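Long-range contacts in repeat Five Residue (Rfr) protein or pentapeptide repeat protein (Cyanothece, PDB 2O6W), which is of unknown function but folds into a right-handed quadrilateral beta helix built from tandem pentapeptide repeats: residues N107-N112 and I127-N132; E14-N19 and P55-R60. One frame throughout, in Å; residues are numbered along the deposited sequence.

In the fold
From the N terminus the chain runs through helix 2-10 and shortly after reaches residues 14-19, which pair with 55-60 in contact 2. This closes a long excursion of 35 residues, three of them not modelled, and joins the cap end of the protein to the start of the repeats. The chain then coils onward until 107-112 meets 127-132 in contact 1, where just 14 residues intervene and the closed loop is a single turn of the beta helix. The contacts follow one another in series, neither nested nor crossing. Their centres lie about 23 Å apart on opposite sides of the chain's centre, yet both are parallel backbone pairings between successive levels.

Contact 1: N107-N112 and I127-N132; sequences NLENAN and ILTGVN
Asn112 and Asn132 both hold CG anti to the backbone N, chi1 171° and 175°, which lays their side chains side by side, pointing the same way. Their amide planes are only 10° apart, and ND2 of Asn132 donates to OD1 of Asn112 at 2.9 Å from above the carbonyl plane. The Asn112 oxygen accepts the backbone N-H of Gln114 as well, so two donors grip it; OD1 of Asn132 takes the N-H of Glu134 in the same way. At the start of the contact Asn107 folds its own OD1 onto the N-H of Glu109 as an Asx turn. That same oxygen lies 3.2 Å from CG1 of Ile127, a tight approach beside a side chain whose chi1 departs from the staggered positions.

A residue and its counterpart twenty positions later thus sit one above the other, as in successive coils of the pentapeptide-repeat beta helix. Both coils bend through type II turns, Leu108 to Ala111 and Leu128 to Val131, and backbone bonds stitch them together: Leu108 N to Ile127 O and Asn110 N to Thr129 O, each 2.9 Å, with Asn132 N to Ala111 O at 3.2 Å. On the buried face Leu108 lies over Leu128. Val131 CG2 comes 4.4 Å from Ala111 CB and, more closely, 3.2 Å from Leu108 O.

Two waters bridge the segments at the outer turn. Glu109 runs beside Thr129 in the same direction, and a water links Glu109 OE2 with Thr129 OG1. At the corner both Asn110 and Gly130 have positive phi; Asn110 OD1 rests near the glycine CA, and a second water donates to this oxygen and to Gly130 O.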
loop_
_atom_site.group_PDB
_atom_site.type_symbol
_atom_site.label_atom_id
_atom_site.label_comp_id
_atom_site.label_asym_id
_atom_site.label_seq_id
_atom_site.Cartn_x
_atom_site.Cartn_y
_atom_site.Cartn_z
ATOM N N ASN A 107 -5.482 9.099 1.551
ATOM C CA ASN A 107 -6.392 9.111 0.427
ATOM C C ASN A 107 -6.350 7.744 -0.263
ATOM O O ASN A 107 -5.333 7.382 -0.851
ATOM C CB ASN A 107 -5.997 10.226 -0.541
ATOM C CG ASN A 107 -6.805 10.201 -1.819
ATOM O OD1 ASN A 107 -7.970 9.810 -1.821
ATOM N ND2 ASN A 107 -6.193 10.637 -2.917
ATOM N N LEU A 108 -7.442 6.980 -0.167
ATOM C CA LEU A 108 -7.502 5.661 -0.810
ATOM C C LEU A 108 -8.569 5.598 -1.897
ATOM O O LEU A 108 -9.033 4.520 -2.250
ATOM C CB LEU A 108 -7.779 4.542 0.209
ATOM C CG LEU A 108 -6.761 4.317 1.329
ATOM C CD1 LEU A 108 -7.068 5.294 2.452
ATOM C CD2 LEU A 108 -6.829 2.896 1.856
ATOM N N GLU A 109 -8.937 6.749 -2.443
ATOM C CA GLU A 109 -9.970 6.796 -3.467
ATOM C C GLU A 109 -9.776 5.823 -4.633
ATOM O O GLU A 109 -8.709 5.753 -5.246
ATOM C CB GLU A 109 -10.117 8.227 -3.987
ATOM C CG GLU A 109 -11.239 8.400 -5.000
ATOM C CD GLU A 109 -11.716 9.842 -5.119
ATOM O OE1 GLU A 109 -10.862 10.750 -5.254
ATOM O OE2 GLU A 109 -12.948 10.062 -5.091
ATOM N N ASN A 110 -10.832 5.071 -4.921
ATOM C CA ASN A 110 -10.838 4.091 -6.000
ATOM C C ASN A 110 -9.753 3.035 -5.883
ATOM O O ASN A 110 -9.377 2.396 -6.867
ATOM C CB ASN A 110 -10.724 4.799 -7.338
ATOM C CG ASN A 110 -11.890 5.713 -7.592
ATOM O OD1 ASN A 110 -13.032 5.359 -7.308
ATOM N ND2 ASN A 110 -11.616 6.893 -8.130
ATOM N N ALA A 111 -9.247 2.857 -4.674
ATOM C CA ALA A 111 -8.221 1.867 -4.427
ATOM C C ALA A 111 -8.893 0.498 -4.365
ATOM O O ALA A 111 -10.076 0.396 -4.055
ATOM C CB ALA A 111 -7.522 2.168 -3.109
ATOM N N ASN A 112 -8.152 -0.556 -4.672
ATOM C CA ASN A 112 -8.716 -1.900 -4.587
ATOM C C ASN A 112 -8.167 -2.548 -3.300
ATOM O O ASN A 112 -6.961 -2.726 -3.159
ATOM C CB ASN A 112 -8.334 -2.708 -5.837
ATOM C CG ASN A 112 -8.705 -4.182 -5.720
ATOM O OD1 ASN A 112 -9.621 -4.548 -4.981
ATOM N ND2 ASN A 112 -8.001 -5.030 -6.461
ATOM N N ILE A 127 -9.998 8.928 3.349
ATOM C CA ILE A 127 -11.081 8.927 2.377
ATOM C C ILE A 127 -11.101 7.591 1.616
ATOM O O ILE A 127 -10.132 7.229 0.953
ATOM C CB ILE A 127 -10.997 10.192 1.412
ATOM C CG1 ILE A 127 -10.672 9.783 -0.016
ATOM C CG2 ILE A 127 -9.993 11.210 1.946
ATOM C CD1 ILE A 127 -11.901 9.506 -0.830
ATOM N N LEU A 128 -12.201 6.843 1.741
ATOM C CA LEU A 128 -12.300 5.545 1.069
ATOM C C LEU A 128 -13.366 5.437 -0.026
ATOM O O LEU A 128 -13.883 4.358 -0.302
ATOM C CB LEU A 128 -12.499 4.422 2.099
ATOM C CG LEU A 128 -11.381 4.304 3.142
ATOM C CD1 LEU A 128 -11.749 5.153 4.344
ATOM C CD2 LEU A 128 -11.190 2.860 3.575
ATOM N N THR A 129 -13.657 6.560 -0.664
ATOM C CA THR A 129 -14.636 6.628 -1.740
ATOM C C THR A 129 -14.303 5.701 -2.912
ATOM O O THR A 129 -13.168 5.676 -3.387
ATOM C CB THR A 129 -14.722 8.055 -2.287
ATOM O OG1 THR A 129 -14.934 8.963 -1.204
ATOM C CG2 THR A 129 -15.855 8.179 -3.281
ATOM N N GLY A 130 -15.304 4.961 -3.384
ATOM C CA GLY A 130 -15.112 4.056 -4.505
ATOM C C GLY A 130 -14.199 2.869 -4.247
ATOM O O GLY A 130 -13.781 2.193 -5.183
ATOM N N VAL A 131 -13.889 2.605 -2.985
ATOM C CA VAL A 131 -13.014 1.494 -2.646
ATOM C C VAL A 131 -13.689 0.125 -2.734
ATOM O O VAL A 131 -14.851 -0.033 -2.352
ATOM C CB VAL A 131 -12.445 1.654 -1.222
ATOM C CG1 VAL A 131 -11.757 0.376 -0.795
ATOM C CG2 VAL A 131 -11.458 2.813 -1.183
ATOM N N ASN A 132 -12.958 -0.861 -3.247
ATOM C CA ASN A 132 -13.479 -2.226 -3.348
ATOM C C ASN A 132 -13.184 -2.927 -2.016
ATOM O O ASN A 132 -12.041 -3.279 -1.736
ATOM C CB ASN A 132 -12.812 -2.972 -4.515
ATOM C CG ASN A 132 -13.224 -4.442 -4.589
ATOM O OD1 ASN A 132 -14.259 -4.839 -4.047
ATOM N ND2 ASN A 132 -12.424 -5.248 -5.273
HETATM O O HOH W 1 -14.283 11.399 -2.404
HETATM O O HOH W 2 -13.954 2.320 -8.088
#

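Contact 2: E14-N19 and P55-R60; sequences ECVGCN and PVDLTR
Val16 and Glu14 meet Asp57, Thr59 and Arg60 in a parallel backbone pairing at the N-terminal end of the protein, between the chain just after helix 2-10 and the first repeats. The two paths run within 5° of each other, and Cys15 N donates to Asp57 O at 2.9 Å while Gly17 N donates to Thr59 O at 2.8 Å. CA-H...O contacts accompany these two bonds: the CA-H of Gly17 points at Arg60 O almost straight, with 169° at the hydrogen.

Val16 lies beside the opposite backbone and meets three of its residues. Its CG1, anti to the backbone N, reaches 3.3 Å from Thr59 O and 3.2 Å from NH2 of Arg60, whose chain bends at chi3 and crosses the valine obliquely. CG2 sits instead 3.5 Å from OD1 of Asp57. That oxygen is already gripped twice by Thr59, through its N in an Asx turn and through OG1 on the syn lone pair, two bonds that hold the carboxylate against the bend at 58-60.

As in a pentapeptide-repeat coil, Leu58 faces inward, and 14-19 imitates the next-door corner with a type II turn from Cys15 to Cys18, Gly17 taking the positive phi. Here, however, the turn is locked by the disulfide between the two cysteines, and CB of Cys15 packs on CD2 of Leu58 at 3.6 Å. Helix 2-10 lies against the cysteines through Asn5, while Leu58 and Val56 bond by their backbones to Ile77 on the following coil.

Glu14 places CG in the crowded position between backbone N and carbonyl carbon and bends again at chi2; OE2 turns back to accept from Val16 N at 3.0 Å, and OE1 forms a salt bridge with Arg8 of the helix.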
loop_
_atom_site.group_PDB
_atom_site.type_symbol
_atom_site.label_atom_id
_atom_site.label_comp_id
_atom_site.label_asym_id
_atom_site.label_seq_id
_atom_site.Cartn_x
_atom_site.Cartn_y
_atom_site.Cartn_z
ATOM N N GLU A 14 12.277 -5.122 -0.004
ATOM C CA GLU A 14 11.943 -4.765 1.371
ATOM C C GLU A 14 12.503 -3.402 1.748
ATOM O O GLU A 14 13.320 -2.827 1.030
ATOM C CB GLU A 14 12.480 -5.818 2.348
ATOM C CG GLU A 14 14.007 -5.843 2.474
ATOM C CD GLU A 14 14.555 -4.800 3.449
ATOM O OE1 GLU A 14 15.721 -4.376 3.279
ATOM O OE2 GLU A 14 13.826 -4.417 4.391
ATOM N N CYS A 15 12.039 -2.893 2.881
ATOM C CA CYS A 15 12.489 -1.620 3.416
ATOM C C CYS A 15 11.840 -1.428 4.781
ATOM O O CYS A 15 11.243 -0.393 5.066
ATOM C CB CYS A 15 12.115 -0.467 2.484
ATOM S SG CYS A 15 13.408 0.818 2.430
ATOM N N VAL A 16 11.965 -2.454 5.616
ATOM C CA VAL A 16 11.407 -2.448 6.960
ATOM C C VAL A 16 11.937 -1.265 7.767
ATOM O O VAL A 16 13.144 -1.019 7.802
ATOM C CB VAL A 16 11.752 -3.774 7.699
ATOM C CG1 VAL A 16 11.207 -3.754 9.126
ATOM C CG2 VAL A 16 11.170 -4.958 6.933
ATOM N N GLY A 17 11.023 -0.531 8.398
ATOM C CA GLY A 17 11.396 0.610 9.216
ATOM C C GLY A 17 12.010 1.801 8.498
ATOM O O GLY A 17 12.398 2.766 9.148
ATOM N N CYS A 18 12.101 1.746 7.173
ATOM C CA CYS A 18 12.683 2.845 6.409
ATOM C C CYS A 18 11.874 4.132 6.578
ATOM O O CYS A 18 10.681 4.099 6.878
ATOM C CB CYS A 18 12.739 2.497 4.909
ATOM S SG CYS A 18 13.863 1.144 4.398
ATOM N N ASN A 19 12.540 5.264 6.396
ATOM C CA ASN A 19 11.884 6.555 6.466
ATOM C C ASN A 19 11.736 7.029 5.032
ATOM O O ASN A 19 12.703 7.462 4.406
ATOM C CB ASN A 19 12.711 7.536 7.294
ATOM C CG ASN A 19 12.598 7.264 8.788
ATOM O OD1 ASN A 19 11.495 7.293 9.350
ATOM N ND2 ASN A 19 13.730 6.986 9.436
ATOM N N PRO A 55 6.529 -11.162 -1.346
ATOM C CA PRO A 55 5.848 -9.871 -1.236
ATOM C C PRO A 55 6.782 -8.812 -0.640
ATOM O O PRO A 55 7.601 -9.116 0.224
ATOM C CB PRO A 55 4.661 -10.189 -0.329
ATOM C CG PRO A 55 5.205 -11.252 0.559
ATOM C CD PRO A 55 5.971 -12.136 -0.391
ATOM N N VAL A 56 6.664 -7.577 -1.118
ATOM C CA VAL A 56 7.501 -6.496 -0.619
ATOM C C VAL A 56 7.183 -6.263 0.857
ATOM O O VAL A 56 6.018 -6.183 1.245
ATOM C CB VAL A 56 7.266 -5.210 -1.431
ATOM C CG1 VAL A 56 8.072 -4.062 -0.853
ATOM C CG2 VAL A 56 7.653 -5.450 -2.887
ATOM N N ASP A 57 8.222 -6.166 1.676
ATOM C CA ASP A 57 8.037 -5.975 3.108
ATOM C C ASP A 57 8.329 -4.537 3.549
ATOM O O ASP A 57 9.480 -4.086 3.535
ATOM C CB ASP A 57 8.935 -6.946 3.876
ATOM C CG ASP A 57 8.490 -7.138 5.304
ATOM O OD1 ASP A 57 8.043 -6.151 5.929
ATOM O OD2 ASP A 57 8.600 -8.279 5.820
ATOM N N LEU A 58 7.278 -3.831 3.952
ATOM C CA LEU A 58 7.404 -2.450 4.397
ATOM C C LEU A 58 6.896 -2.273 5.828
ATOM O O LEU A 58 6.307 -1.245 6.173
ATOM C CB LEU A 58 6.650 -1.523 3.433
ATOM C CG LEU A 58 7.272 -1.347 2.036
ATOM C CD1 LEU A 58 6.296 -0.641 1.103
ATOM C CD2 LEU A 58 8.566 -0.547 2.152
ATOM N N THR A 59 7.141 -3.290 6.649
ATOM C CA THR A 59 6.746 -3.294 8.052
ATOM C C THR A 59 7.358 -2.102 8.758
ATOM O O THR A 59 8.544 -1.811 8.582
ATOM C CB THR A 59 7.249 -4.566 8.780
ATOM O OG1 THR A 59 6.627 -5.724 8.212
ATOM C CG2 THR A 59 6.942 -4.491 10.277
ATOM N N ARG A 60 6.541 -1.436 9.569
ATOM C CA ARG A 60 6.950 -0.270 10.343
ATOM C C ARG A 60 7.549 0.871 9.517
ATOM O O ARG A 60 8.188 1.769 10.066
ATOM C CB ARG A 60 7.937 -0.685 11.438
ATOM C CG ARG A 60 7.368 -1.661 12.485
ATOM C CD ARG A 60 8.355 -1.892 13.634
ATOM N NE ARG A 60 9.668 -2.299 13.133
ATOM C CZ ARG A 60 9.974 -3.540 12.764
ATOM N NH1 ARG A 60 9.064 -4.504 12.848
ATOM N NH2 ARG A 60 11.184 -3.811 12.295
#